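Local coordinates for protein glycosyl transferase (Staphylococcus aureus, PDB 5U02) that belongs to the TarS-type glycosyl transferases and, in this portion, carries a helical linker followed by two immunoglobulin-like C-terminal domains, in a three-chain assembly, at residues 308-318 / 329-339; 273-281 / 292-301. All coordinates share one frame; numbering follows the deposited sequence.

Both contacts lie in TarS C-terminal domain 2, a member of the E-set clan, and both reach the same antiparallel sheet, in which strands 289-294 and 326-331 are neighbours. They come in series along the chain: contact 2 (273-281 / 292-301) closes before contact 1 (308-318 / 329-339) opens. Their centres are about 20 Å apart and their nearest atoms about 5 Å, without touching. Contact 2 includes the end of strand 267-274, which belongs to the sheet of the preceding domain, so it sits at the junction between the two. Contact 1 lies farther out, about 43 Å from the chain centre, where both other subunits of the trimer pack against it.

Contact 1 of 2, residues 308-318 / 329-339; sequences VVLKDDMIMGM and ILLSKDIKKRD
Near the open end of the antiparallel hairpin of strands 313-323 and 326-331, Met318 and Leu330 form a hydrogen-bonded pair. Leu330 N reaches Met318 O at 2.8 Å, and Met318 N answers to Leu330 O from above the carbonyl plane. Gly317 faces Leu331 as the next, non-hydrogen-bonded pair, their CA atoms only 3.9 Å apart. Beyond it Ser332 N bonds Met316 O at 2.8 Å, while a water joins Ser332 OG to Met316 N. After Leu331 the chain leaves the sheet of this E-set domain, and Ser332, Lys333 and Ile335 border Ile315. With its CG2 anti to the backbone N and CG1 beside that nitrogen (chi1 -46°), Ile315 offers CG2 to Leu331 CB and Ser332 OG, and CD1 to Ile335 CD1 at 4.0 Å. Lys333, extended beyond CG, runs across Ile315 at about a right angle, CE against Ile315 CG1, to a weak, long salt bridge, Lys333 NZ to Asp313 OD2 at 3.4 Å; a water links the same NZ to Asp313 OD1. Val308 CG2 meets Leu331 CD2, and Leu310 CD2 lies 3.7 Å from Asp339 CB. On the trimer side, Met316 packs on Met316 of both other subunits.

Contact 2 of 2, residues 273-281 / 292-301; sequences AITLTDSIS and LTGLDRGYVF
Ile280 and Tyr299 make the apolar heart of this contact, at the start of the hairpin of strands 280-285 and 289-294. From Ile280 CB, 4.0 Å from Thr293 O, two branches part. CG2 lies by Thr293 O and Leu292 CB; chi1 of -63° sets CG1 opposite the carbonyl carbon, where it leans on Tyr299 CD1 and carries CD1 over the ring centre. This CH-pi contact puts Ile280 CD1 3.8 Å from the Tyr299 centroid, 13° off the normal, while the same methyl lies near the plane of the Phe301 ring, at its edge. The Tyr299 hydroxyl meets Ile274 CD1 at 3.6 Å and shares a water with Ser279 OG and Arg297 NE. Ser281 N bonds Thr293 O in the carbonyl plane at 3.0 Å, and Thr293 N returns the bond to Ser281 O. A nearly straight bond (176°) from Leu295 N to Ser279 O, 2.9 Å, ties the loop after strand 289-294 to the last residue of helix 276-279. The short helix thus bridges strands 267-274 and 280-285, while strands 245-249 and 252-260 of the preceding sheet touch Ile274 and Tyr299, and Phe301 reaches Val327 of strand 326-331.

Contact 1 of 2, residues 308-318 / 329-339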
# COMPACT_ATOMS: atom_id res chain seq x y z
N VAL A 308 7.26 -22.66 -27.14
CA VAL A 308 6.99 -22.21 -28.50
C VAL A 308 5.76 -22.95 -29.00
O VAL A 308 5.62 -24.15 -28.78
CB VAL A 308 8.20 -22.44 -29.44
CG1 VAL A 308 9.31 -21.45 -29.12
CG2 VAL A 308 8.70 -23.87 -29.33
N VAL A 309 4.87 -22.21 -29.65
CA VAL A 309 3.58 -22.73 -30.08
C VAL A 309 3.56 -22.74 -31.60
O VAL A 309 3.86 -21.73 -32.25
CB VAL A 309 2.42 -21.89 -29.53
CG1 VAL A 309 1.09 -22.40 -30.08
CG2 VAL A 309 2.41 -21.92 -28.02
N LEU A 310 3.24 -23.90 -32.17
CA LEU A 310 2.94 -24.02 -33.59
C LEU A 310 1.43 -24.15 -33.76
O LEU A 310 0.68 -24.23 -32.79
CB LEU A 310 3.67 -25.22 -34.20
CG LEU A 310 5.20 -25.16 -34.15
CD1 LEU A 310 5.74 -25.93 -32.95
CD2 LEU A 310 5.83 -25.66 -35.44
N LYS A 311 0.99 -24.16 -35.02
CA LYS A 311 -0.44 -24.12 -35.29
C LYS A 311 -1.15 -25.40 -34.85
O LYS A 311 -2.36 -25.38 -34.61
CB LYS A 311 -0.68 -23.85 -36.77
CG LYS A 311 -2.13 -23.64 -37.16
CD LYS A 311 -2.61 -24.75 -38.08
CE LYS A 311 -4.02 -24.47 -38.57
NZ LYS A 311 -5.04 -24.99 -37.63
N ASP A 312 -0.42 -26.51 -34.72
CA ASP A 312 -1.03 -27.74 -34.22
C ASP A 312 -0.09 -28.49 -33.28
O ASP A 312 -0.20 -29.71 -33.15
CB ASP A 312 -1.47 -28.64 -35.36
CG ASP A 312 -2.65 -29.54 -34.99
OD1 ASP A 312 -3.55 -29.05 -34.27
OD2 ASP A 312 -2.67 -30.72 -35.40
N ASP A 313 0.82 -27.78 -32.61
CA ASP A 313 1.77 -28.44 -31.72
C ASP A 313 2.38 -27.38 -30.81
O ASP A 313 2.35 -26.19 -31.10
CB ASP A 313 2.85 -29.19 -32.50
CG ASP A 313 3.66 -30.13 -31.64
OD1 ASP A 313 3.14 -30.59 -30.60
OD2 ASP A 313 4.81 -30.43 -32.01
N MET A 314 2.94 -27.84 -29.68
CA MET A 314 3.62 -26.94 -28.76
C MET A 314 4.80 -27.67 -28.14
O MET A 314 4.79 -28.90 -28.00
CB MET A 314 2.66 -26.38 -27.70
CG MET A 314 2.17 -27.31 -26.57
SD MET A 314 3.34 -27.57 -25.22
CE MET A 314 3.50 -25.92 -24.58
N ILE A 315 5.84 -26.91 -27.79
CA ILE A 315 7.06 -27.45 -27.20
C ILE A 315 7.48 -26.55 -26.05
O ILE A 315 7.59 -25.33 -26.21
CB ILE A 315 8.21 -27.55 -28.23
CG1 ILE A 315 7.74 -28.17 -29.54
CG2 ILE A 315 9.36 -28.38 -27.65
CD1 ILE A 315 8.79 -28.16 -30.62
N MET A 316 7.70 -27.16 -24.88
CA MET A 316 8.21 -26.46 -23.71
C MET A 316 9.73 -26.34 -23.79
O MET A 316 10.40 -27.06 -24.53
CB MET A 316 7.82 -27.20 -22.43
CG MET A 316 6.33 -27.23 -22.12
SD MET A 316 5.68 -25.61 -21.70
CE MET A 316 6.69 -25.19 -20.29
N GLY A 317 10.26 -25.41 -23.00
CA GLY A 317 11.69 -25.18 -23.00
C GLY A 317 12.10 -24.44 -21.75
O GLY A 317 11.28 -24.08 -20.91
N MET A 318 13.41 -24.21 -21.63
CA MET A 318 13.99 -23.44 -20.53
C MET A 318 14.77 -22.28 -21.12
O MET A 318 15.67 -22.48 -21.94
CB MET A 318 14.88 -24.32 -19.65
CG MET A 318 14.17 -24.88 -18.43
SD MET A 318 14.00 -23.65 -17.13
CE MET A 318 15.71 -23.18 -16.92
N ILE A 329 16.76 -20.80 -25.61
CA ILE A 329 15.59 -21.54 -25.18
C ILE A 329 15.89 -23.01 -25.45
O ILE A 329 15.88 -23.45 -26.60
CB ILE A 329 14.31 -21.08 -25.89
CG1 ILE A 329 14.03 -19.61 -25.56
CG2 ILE A 329 13.14 -21.96 -25.48
CD1 ILE A 329 12.84 -19.03 -26.29
N LEU A 330 16.21 -23.75 -24.38
CA LEU A 330 16.52 -25.17 -24.47
C LEU A 330 15.21 -25.95 -24.49
O LEU A 330 14.56 -26.12 -23.46
CB LEU A 330 17.40 -25.60 -23.31
CG LEU A 330 17.77 -27.08 -23.21
CD1 LEU A 330 18.53 -27.53 -24.45
CD2 LEU A 330 18.56 -27.37 -21.94
N LEU A 331 14.83 -26.44 -25.67
CA LEU A 331 13.55 -27.10 -25.85
C LEU A 331 13.56 -28.50 -25.23
O LEU A 331 14.62 -29.11 -25.03
CB LEU A 331 13.20 -27.20 -27.34
CG LEU A 331 13.01 -25.88 -28.07
CD1 LEU A 331 12.81 -26.15 -29.55
CD2 LEU A 331 11.82 -25.15 -27.50
N SER A 332 12.36 -29.01 -24.95
CA SER A 332 12.22 -30.33 -24.35
C SER A 332 12.36 -31.46 -25.37
O SER A 332 12.47 -32.62 -24.96
CB SER A 332 10.86 -30.45 -23.66
OG SER A 332 9.81 -30.48 -24.61
N LYS A 333 12.35 -31.15 -26.66
CA LYS A 333 12.54 -32.14 -27.70
C LYS A 333 13.12 -31.46 -28.93
O LYS A 333 13.26 -30.23 -28.98
CB LYS A 333 11.22 -32.85 -28.04
CG LYS A 333 10.21 -31.96 -28.74
CD LYS A 333 9.04 -32.77 -29.27
CE LYS A 333 8.13 -31.91 -30.14
NZ LYS A 333 7.02 -32.70 -30.75
N ASP A 334 13.46 -32.26 -29.93
CA ASP A 334 13.98 -31.72 -31.18
C ASP A 334 12.86 -31.05 -31.98
O ASP A 334 11.69 -31.44 -31.91
CB ASP A 334 14.62 -32.83 -32.02
CG ASP A 334 15.99 -33.23 -31.52
OD1 ASP A 334 16.54 -32.52 -30.65
OD2 ASP A 334 16.52 -34.25 -31.99
N ILE A 335 13.23 -30.04 -32.75
CA ILE A 335 12.31 -29.39 -33.67
C ILE A 335 12.94 -29.39 -35.05
O ILE A 335 14.09 -28.97 -35.21
CB ILE A 335 11.92 -27.97 -33.21
CG1 ILE A 335 10.92 -27.35 -34.19
CG2 ILE A 335 13.16 -27.08 -33.03
CD1 ILE A 335 10.30 -26.06 -33.69
N LYS A 336 12.20 -29.89 -36.04
CA LYS A 336 12.69 -29.88 -37.41
C LYS A 336 12.79 -28.46 -37.93
O LYS A 336 12.03 -27.57 -37.53
CB LYS A 336 11.78 -30.72 -38.31
CG LYS A 336 11.77 -32.20 -37.94
CD LYS A 336 10.77 -32.97 -38.79
CE LYS A 336 10.82 -34.46 -38.47
NZ LYS A 336 10.51 -34.72 -37.03
N LYS A 337 13.75 -28.24 -38.83
CA LYS A 337 13.96 -26.90 -39.38
C LYS A 337 12.73 -26.40 -40.12
O LYS A 337 12.42 -25.20 -40.08
CB LYS A 337 15.17 -26.90 -40.30
N ARG A 338 11.99 -27.30 -40.78
CA ARG A 338 10.80 -26.89 -41.52
C ARG A 338 9.70 -26.40 -40.59
O ARG A 338 8.92 -25.51 -40.96
CB ARG A 338 10.31 -28.04 -42.40
CG ARG A 338 9.63 -29.17 -41.64
CD ARG A 338 9.18 -30.29 -42.56
NE ARG A 338 10.19 -31.33 -42.73
CZ ARG A 338 10.05 -32.58 -42.27
NH1 ARG A 338 8.96 -32.93 -41.61
NH2 ARG A 338 11.02 -33.47 -42.46
N ASP A 339 9.61 -26.95 -39.37
CA ASP A 339 8.58 -26.51 -38.43
C ASP A 339 9.03 -25.30 -37.63
O ASP A 339 8.19 -24.50 -37.21
CB ASP A 339 8.20 -27.65 -37.49
CG ASP A 339 7.48 -28.78 -38.19
OD1 ASP A 339 6.81 -29.58 -37.51
OD2 ASP A 339 7.57 -28.86 -39.43
O HOH W 1 4.09 -33.20 -29.96
O HOH W 2 6.98 -30.24 -24.73

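Contact 2 of 2, residues 273-281 / 292-301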
# COMPACT_ATOMS: atom_id res chain seq x y z
N ALA A 273 8.12 2.17 -30.60
CA ALA A 273 7.78 1.03 -31.43
C ALA A 273 9.01 0.44 -32.10
O ALA A 273 10.00 1.13 -32.35
CB ALA A 273 6.76 1.43 -32.50
N ILE A 274 8.94 -0.85 -32.40
CA ILE A 274 9.97 -1.55 -33.16
C ILE A 274 9.29 -2.49 -34.14
O ILE A 274 8.09 -2.76 -34.06
CB ILE A 274 10.94 -2.36 -32.27
CG1 ILE A 274 10.20 -3.47 -31.53
CG2 ILE A 274 11.67 -1.45 -31.28
CD1 ILE A 274 11.10 -4.40 -30.78
N THR A 275 10.08 -2.99 -35.08
CA THR A 275 9.70 -4.11 -35.94
C THR A 275 10.52 -5.31 -35.48
O THR A 275 11.75 -5.30 -35.57
CB THR A 275 9.96 -3.80 -37.41
OG1 THR A 275 9.08 -2.75 -37.84
CG2 THR A 275 9.72 -5.03 -38.27
N LEU A 276 9.83 -6.34 -34.97
CA LEU A 276 10.51 -7.43 -34.27
C LEU A 276 11.62 -8.04 -35.12
O LEU A 276 12.74 -8.25 -34.64
CB LEU A 276 9.49 -8.49 -33.86
CG LEU A 276 10.02 -9.65 -33.01
CD1 LEU A 276 10.64 -9.14 -31.73
CD2 LEU A 276 8.91 -10.64 -32.72
N THR A 277 11.33 -8.31 -36.39
CA THR A 277 12.32 -8.98 -37.22
C THR A 277 13.48 -8.06 -37.61
O THR A 277 14.53 -8.56 -38.03
CB THR A 277 11.65 -9.59 -38.45
OG1 THR A 277 12.54 -10.51 -39.09
CG2 THR A 277 11.19 -8.52 -39.44
N ASP A 278 13.32 -6.74 -37.46
CA ASP A 278 14.44 -5.82 -37.65
C ASP A 278 15.32 -5.70 -36.41
O ASP A 278 16.48 -5.28 -36.53
CB ASP A 278 13.93 -4.42 -38.02
CG ASP A 278 13.51 -4.32 -39.46
OD1 ASP A 278 13.86 -5.24 -40.24
OD2 ASP A 278 12.84 -3.34 -39.83
N SER A 279 14.82 -6.07 -35.24
CA SER A 279 15.55 -5.86 -33.99
C SER A 279 16.08 -7.13 -33.37
O SER A 279 17.11 -7.09 -32.69
CB SER A 279 14.65 -5.16 -32.96
OG SER A 279 14.20 -3.91 -33.44
N ILE A 280 15.41 -8.26 -33.58
CA ILE A 280 15.74 -9.51 -32.91
C ILE A 280 15.66 -10.63 -33.94
O ILE A 280 14.65 -10.76 -34.64
CB ILE A 280 14.80 -9.79 -31.72
CG1 ILE A 280 14.97 -8.71 -30.65
CG2 ILE A 280 15.06 -11.17 -31.14
CD1 ILE A 280 14.01 -8.84 -29.49
N SER A 281 16.72 -11.41 -34.05
CA SER A 281 16.74 -12.57 -34.92
C SER A 281 16.43 -13.82 -34.10
O SER A 281 16.75 -13.89 -32.91
CB SER A 281 18.09 -12.73 -35.62
OG SER A 281 19.08 -13.16 -34.71
N LEU A 292 17.70 -16.22 -29.51
CA LEU A 292 17.24 -14.87 -29.79
C LEU A 292 18.42 -13.93 -29.66
O LEU A 292 19.06 -13.89 -28.60
CB LEU A 292 16.12 -14.47 -28.84
CG LEU A 292 14.87 -15.35 -28.83
CD1 LEU A 292 13.85 -14.80 -27.85
CD2 LEU A 292 14.27 -15.47 -30.23
N THR A 293 18.72 -13.19 -30.72
CA THR A 293 19.86 -12.28 -30.74
C THR A 293 19.37 -10.85 -30.94
O THR A 293 18.70 -10.55 -31.93
CB THR A 293 20.85 -12.66 -31.85
OG1 THR A 293 21.18 -14.05 -31.72
CG2 THR A 293 22.12 -11.84 -31.73
N GLY A 294 19.71 -9.98 -29.99
CA GLY A 294 19.48 -8.55 -30.18
C GLY A 294 20.48 -8.01 -31.18
O GLY A 294 21.70 -8.10 -30.96
N LEU A 295 19.99 -7.44 -32.29
CA LEU A 295 20.89 -7.03 -33.36
C LEU A 295 21.55 -5.69 -33.05
O LEU A 295 22.76 -5.52 -33.26
CB LEU A 295 20.14 -6.96 -34.68
CG LEU A 295 19.37 -8.23 -35.06
CD1 LEU A 295 18.71 -8.06 -36.42
CD2 LEU A 295 20.29 -9.45 -35.04
N ASP A 296 20.77 -4.71 -32.56
CA ASP A 296 21.28 -3.37 -32.29
C ASP A 296 21.52 -3.11 -30.82
O ASP A 296 22.28 -2.19 -30.48
CB ASP A 296 20.30 -2.32 -32.83
CG ASP A 296 20.17 -2.36 -34.36
OD1 ASP A 296 21.07 -2.92 -35.02
OD2 ASP A 296 19.18 -1.82 -34.89
N ARG A 297 20.88 -3.88 -29.94
CA ARG A 297 20.97 -3.68 -28.51
C ARG A 297 20.58 -5.00 -27.85
O ARG A 297 19.95 -5.86 -28.47
CB ARG A 297 20.07 -2.54 -28.04
CG ARG A 297 18.58 -2.85 -28.20
CD ARG A 297 17.70 -1.63 -27.94
NE ARG A 297 17.54 -0.78 -29.12
CZ ARG A 297 17.94 0.48 -29.20
NH1 ARG A 297 18.54 1.06 -28.17
NH2 ARG A 297 17.74 1.16 -30.32
N GLY A 298 20.98 -5.16 -26.59
CA GLY A 298 20.59 -6.34 -25.86
C GLY A 298 19.14 -6.27 -25.42
O GLY A 298 18.60 -5.20 -25.14
N TYR A 299 18.51 -7.44 -25.36
CA TYR A 299 17.17 -7.60 -24.81
C TYR A 299 17.22 -8.62 -23.68
O TYR A 299 17.73 -9.74 -23.88
CB TYR A 299 16.17 -8.05 -25.88
CG TYR A 299 15.66 -6.91 -26.74
CD1 TYR A 299 16.37 -6.48 -27.86
CD2 TYR A 299 14.46 -6.28 -26.43
CE1 TYR A 299 15.91 -5.44 -28.64
CE2 TYR A 299 13.99 -5.24 -27.21
CZ TYR A 299 14.72 -4.82 -28.31
OH TYR A 299 14.24 -3.79 -29.08
N VAL A 300 16.71 -8.25 -22.52
CA VAL A 300 16.73 -9.11 -21.34
C VAL A 300 15.36 -9.74 -21.18
O VAL A 300 14.34 -9.05 -21.20
CB VAL A 300 17.14 -8.33 -20.08
CG1 VAL A 300 18.65 -8.18 -20.02
CG2 VAL A 300 16.46 -6.97 -20.05
N PHE A 301 15.34 -11.07 -21.03
CA PHE A 301 14.12 -11.82 -20.81
C PHE A 301 14.21 -12.53 -19.46
O PHE A 301 15.30 -12.86 -18.99
CB PHE A 301 13.88 -12.84 -21.93
CG PHE A 301 13.57 -12.22 -23.26
CD1 PHE A 301 14.58 -11.77 -24.09
CD2 PHE A 301 12.25 -12.08 -23.68
CE1 PHE A 301 14.30 -11.18 -25.31
CE2 PHE A 301 11.96 -11.50 -24.90
CZ PHE A 301 12.98 -11.05 -25.72
O HOH W 3 15.98 -2.54 -31.18
O HOH W 4 18.11 -4.79 -31.92
O HOH W 5 19.48 -15.39 -32.98